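Local coordinates for sugar fermentation stimulation protein homolog (Pyrococcus furiosus, PDB 4DA2), which probably binds DNA and joins an OB-fold domain to a calcium-binding, nuclease-like domain of the PD-(D/E)xK class, at residues A[14-18]-A[47-51]; A[65-69]-A[79-83]. The protein carries 1 engineered substitution. All coordinates share one frame; numbering follows the deposited sequence.

Interaction 1: residues A[14-18]-A[47-51]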
# COMPACT_ATOMS: atom_id res chain seq x y z
N ILE A 14 14.20 -0.62 -17.15
CA ILE A 14 13.14 -1.00 -18.07
C ILE A 14 12.55 -2.31 -17.61
O ILE A 14 13.27 -3.30 -17.42
CB ILE A 14 13.65 -1.13 -19.54
CG1 ILE A 14 14.33 0.17 -19.99
CG2 ILE A 14 12.47 -1.55 -20.47
CD1 ILE A 14 15.18 0.05 -21.26
N PHE A 15 11.23 -2.32 -17.43
CA PHE A 15 10.56 -3.56 -17.08
C PHE A 15 10.53 -4.49 -18.28
O PHE A 15 10.11 -4.09 -19.37
CB PHE A 15 9.15 -3.31 -16.56
CG PHE A 15 8.49 -4.56 -16.07
CD1 PHE A 15 8.84 -5.10 -14.84
CD2 PHE A 15 7.53 -5.22 -16.85
CE1 PHE A 15 8.25 -6.30 -14.38
CE2 PHE A 15 6.94 -6.40 -16.39
CZ PHE A 15 7.29 -6.94 -15.16
N LEU A 16 11.01 -5.72 -18.09
CA LEU A 16 11.03 -6.69 -19.20
C LEU A 16 9.89 -7.66 -19.07
O LEU A 16 9.02 -7.74 -19.97
CB LEU A 16 12.39 -7.43 -19.24
CG LEU A 16 13.58 -6.49 -19.44
CD1 LEU A 16 14.92 -7.23 -19.37
CD2 LEU A 16 13.48 -5.70 -20.75
N ARG A 17 9.85 -8.39 -17.96
CA ARG A 17 8.78 -9.36 -17.75
C ARG A 17 8.63 -9.84 -16.31
O ARG A 17 9.58 -9.83 -15.52
CB ARG A 17 8.87 -10.56 -18.72
CG ARG A 17 10.02 -11.50 -18.46
CD ARG A 17 10.14 -12.56 -19.56
NE ARG A 17 11.33 -13.40 -19.36
CZ ARG A 17 11.36 -14.53 -18.66
NH1 ARG A 17 10.28 -14.99 -18.04
NH2 ARG A 17 12.50 -15.22 -18.56
N ARG A 18 7.41 -10.22 -15.96
CA ARG A 18 7.18 -10.76 -14.65
C ARG A 18 7.41 -12.27 -14.70
O ARG A 18 6.86 -12.96 -15.55
CB ARG A 18 5.76 -10.40 -14.15
CG ARG A 18 5.61 -10.55 -12.66
CD ARG A 18 4.34 -9.90 -12.14
NE ARG A 18 4.30 -9.95 -10.68
CZ ARG A 18 3.29 -9.48 -9.94
NH1 ARG A 18 2.25 -8.91 -10.52
NH2 ARG A 18 3.34 -9.57 -8.61
N MET A 47 2.94 -3.64 -15.24
CA MET A 47 3.86 -4.74 -15.61
C MET A 47 3.78 -4.99 -17.10
O MET A 47 3.30 -6.05 -17.51
CB MET A 47 3.47 -6.03 -14.88
CG MET A 47 3.37 -5.91 -13.38
SD MET A 47 4.98 -6.11 -12.63
CE MET A 47 4.68 -5.56 -10.94
N ILE A 48 4.23 -4.01 -17.88
CA ILE A 48 4.17 -4.06 -19.35
C ILE A 48 5.60 -3.94 -19.87
O ILE A 48 6.32 -3.01 -19.49
CB ILE A 48 3.28 -2.90 -19.92
CG1 ILE A 48 1.84 -2.99 -19.39
CG2 ILE A 48 3.32 -2.84 -21.48
CD1 ILE A 48 0.96 -4.01 -20.05
N PRO A 49 6.02 -4.88 -20.74
CA PRO A 49 7.38 -4.79 -21.29
C PRO A 49 7.67 -3.41 -21.90
O PRO A 49 6.85 -2.88 -22.68
CB PRO A 49 7.41 -5.90 -22.36
CG PRO A 49 6.42 -6.93 -21.85
CD PRO A 49 5.32 -6.11 -21.17
N GLY A 50 8.77 -2.79 -21.49
CA GLY A 50 9.17 -1.49 -22.02
C GLY A 50 8.91 -0.32 -21.08
O GLY A 50 9.49 0.76 -21.25
N ARG A 51 8.05 -0.54 -20.08
CA ARG A 51 7.71 0.51 -19.09
C ARG A 51 8.87 0.82 -18.18
O ARG A 51 9.62 -0.07 -17.80
CB ARG A 51 6.51 0.06 -18.26
CG ARG A 51 5.17 0.05 -19.01
CD ARG A 51 4.58 1.46 -19.05
NE ARG A 51 3.15 1.46 -19.33
CZ ARG A 51 2.61 1.39 -20.54
NH1 ARG A 51 3.39 1.33 -21.62
NH2 ARG A 51 1.29 1.39 -20.68
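With CG anti to its backbone N (chi1 -174°), Phe-15 carries its ring to Met-47, whose chain bends at chi2 (-85°) and brings the sulfur obliquely against CZ and CE1 of the ring. SD of Met-47 is 3.5 Å from CZ of Phe-15, and its line to the ring centroid runs 39° off the normal, an oblique Met-aromatic contact. Beside it, CE2 of Phe-15 comes within 3.5 Å of the carbonyl carbon of Met-47, while the edge of the ring meets the backbone of the turn: Ile-48 O stands near the ring plane, 3.6 Å from CD2 of Phe-15. That same oxygen accepts from Arg-51 N and closes a type II beta turn, Ile-48 to Arg-51, in which the positive phi of Gly-50 leaves no room for a CB beside the preceding carbonyl.

The backbone of Phe-15 is gripped on both its polar atoms. Its N donates to Arg-51 O at 2.8 Å, and its O accepts from Gly-50 N at 2.8 Å, both bonds being nearly straight, with the CA-H of Pro-49 as an additional, weaker donor. A leucine here has no ring, and would probably leave Met-47 SD without its aromatic partner and the methionine side chain freer to turn.

Further along the strand, CD of the extended Arg-18 packs 3.9 Å from SD of Met-47, and Met-47 CE sits over one guanidinium face. The guanidinium is itself held by the carbonyls of Arg-21 and Gly-41, which fix the surface the methyl rests on. Leu-16 and Arg-17 together face Leu-25 as a classic beta bulge in strand 11-18. A bulged strand meeting the turn that leads into its antiparallel neighbour 52-57 is consistent with the strongly coiled sheet of an OB fold.

Interaction 2: residues A[65-69]-A[79-83]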
# COMPACT_ATOMS: atom_id res chain seq x y z
N TYR A 65 18.04 -6.57 -5.99
CA TYR A 65 17.26 -5.36 -6.29
C TYR A 65 15.81 -5.52 -5.91
O TYR A 65 15.27 -6.61 -5.96
CB TYR A 65 17.33 -5.04 -7.79
CG TYR A 65 18.71 -4.67 -8.24
CD1 TYR A 65 19.12 -3.33 -8.24
CD2 TYR A 65 19.61 -5.65 -8.67
CE1 TYR A 65 20.40 -2.99 -8.67
CE2 TYR A 65 20.89 -5.30 -9.09
CZ TYR A 65 21.27 -3.98 -9.09
OH TYR A 65 22.54 -3.64 -9.51
N ILE A 66 15.20 -4.41 -5.51
CA ILE A 66 13.76 -4.36 -5.28
C ILE A 66 13.15 -3.42 -6.32
O ILE A 66 13.63 -2.28 -6.51
CB ILE A 66 13.44 -3.85 -3.86
CG1 ILE A 66 14.16 -4.69 -2.81
CG2 ILE A 66 11.94 -3.89 -3.59
CD1 ILE A 66 14.26 -4.00 -1.50
N LEU A 67 12.13 -3.90 -7.04
CA LEU A 67 11.38 -3.02 -7.94
C LEU A 67 10.35 -2.24 -7.11
O LEU A 67 9.33 -2.80 -6.67
CB LEU A 67 10.68 -3.85 -9.02
CG LEU A 67 9.75 -3.18 -10.04
CD1 LEU A 67 10.51 -2.08 -10.80
CD2 LEU A 67 9.22 -4.25 -10.98
N LEU A 68 10.62 -0.96 -6.84
CA LEU A 68 9.80 -0.17 -5.92
C LEU A 68 8.54 0.41 -6.52
O LEU A 68 7.56 0.62 -5.81
CB LEU A 68 10.58 0.98 -5.29
CG LEU A 68 11.83 0.61 -4.49
CD1 LEU A 68 12.48 1.90 -4.13
CD2 LEU A 68 11.46 -0.23 -3.26
N GLY A 69 8.61 0.72 -7.81
CA GLY A 69 7.57 1.43 -8.50
C GLY A 69 7.78 1.65 -9.98
O GLY A 69 8.76 1.18 -10.57
N ILE A 79 4.63 0.68 -5.94
CA ILE A 79 4.00 -0.65 -5.84
C ILE A 79 4.45 -1.53 -4.69
O ILE A 79 3.73 -2.47 -4.32
CB ILE A 79 4.15 -1.45 -7.16
CG1 ILE A 79 5.60 -1.82 -7.43
CG2 ILE A 79 3.51 -0.65 -8.31
CD1 ILE A 79 5.77 -3.21 -8.08
N ASP A 80 5.63 -1.22 -4.11
CA ASP A 80 6.21 -2.07 -3.06
C ASP A 80 5.45 -1.86 -1.75
O ASP A 80 5.42 -0.75 -1.21
CB ASP A 80 7.70 -1.76 -2.87
CG ASP A 80 8.39 -2.72 -1.89
OD1 ASP A 80 8.97 -3.73 -2.35
OD2 ASP A 80 8.36 -2.45 -0.67
N THR A 81 4.85 -2.93 -1.25
CA THR A 81 4.03 -2.81 -0.03
C THR A 81 4.85 -2.56 1.23
O THR A 81 4.35 -1.94 2.18
CB THR A 81 3.07 -4.01 0.15
OG1 THR A 81 3.83 -5.20 0.36
CG2 THR A 81 2.14 -4.15 -1.05
N ARG A 82 6.10 -3.02 1.24
CA ARG A 82 7.03 -2.72 2.32
C ARG A 82 7.35 -1.23 2.42
O ARG A 82 7.33 -0.67 3.53
CB ARG A 82 8.33 -3.52 2.21
CG ARG A 82 8.22 -4.98 2.48
CD ARG A 82 9.56 -5.64 2.21
NE ARG A 82 9.58 -7.06 2.54
CZ ARG A 82 10.48 -7.93 2.07
NH1 ARG A 82 11.42 -7.52 1.23
NH2 ARG A 82 10.42 -9.20 2.43
N LEU A 83 7.61 -0.58 1.28
CA LEU A 83 7.87 0.83 1.23
C LEU A 83 6.60 1.59 1.64
O LEU A 83 6.68 2.54 2.42
CB LEU A 83 8.32 1.27 -0.18
CG LEU A 83 8.72 2.73 -0.35
CD1 LEU A 83 9.61 3.27 0.78
CD2 LEU A 83 9.40 2.97 -1.72
O HOH W 1 8.13 -4.32 -4.82
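Asp-80 meets strand 65-72 with CB, CG and OD1, and its own helix with OD2. CB of Asp-80 lies 4.1 Å from CD2 of Leu-68 and near that residue's carbonyl oxygen. A chi1 of -174° sets CG opposite the backbone N and carries the carboxylate past Leu-68 CD2 to the methyl CG2 of Ile-66. OD1 of Asp-80 packs 3.2 Å from Ile-66 CG2 and accepts a hydrogen bond from a water that also donates to Leu-67 O, with 2.7 Å from the water oxygen to each acceptor; Thr-38 OG1 is a second, weak partner. OD2 of Asp-80 turns its anti lone pair to the helix and accepts from Leu-83 N at 2.8 Å.

On the backbone, Leu-68 O accepts from Asp-80 N at 3.2 Å, the donor standing above the carbonyl plane, and weakly from Ile-79 N. Leu-83 adds an apolar contact, its CD2 4.1 Å from CD1 of Leu-68, the two leucines crossing at about a right angle. The carboxylate would probably be favoured by the positive end of the helix dipole. The arrangement is that of a helix N-cap, here tying the start of helix 81-93 to strand 65-72 of the OB domain.

Interaction 1 is a surface contact and interaction 2 a buried one, yet both reach the same sheet and they touch each other. CE of Met-47 packs 3.9 Å from CD1 of Ile-79, and CD1 of Phe-15 lies 4.0 Å from CD2 of Leu-67, so the ring and the terminal methyl of Met-47 continue into the apolar side of the second contact. Their chemistry differs with place. Residues 14-18 and 47-51 pair two straight backbone bonds with Met-aromatic packing, whereas 65-69 and 79-83 add to bent backbone bonds a carboxylate, its bridging water and the helix cap, where the OB-fold sheet gives way to the helix that follows.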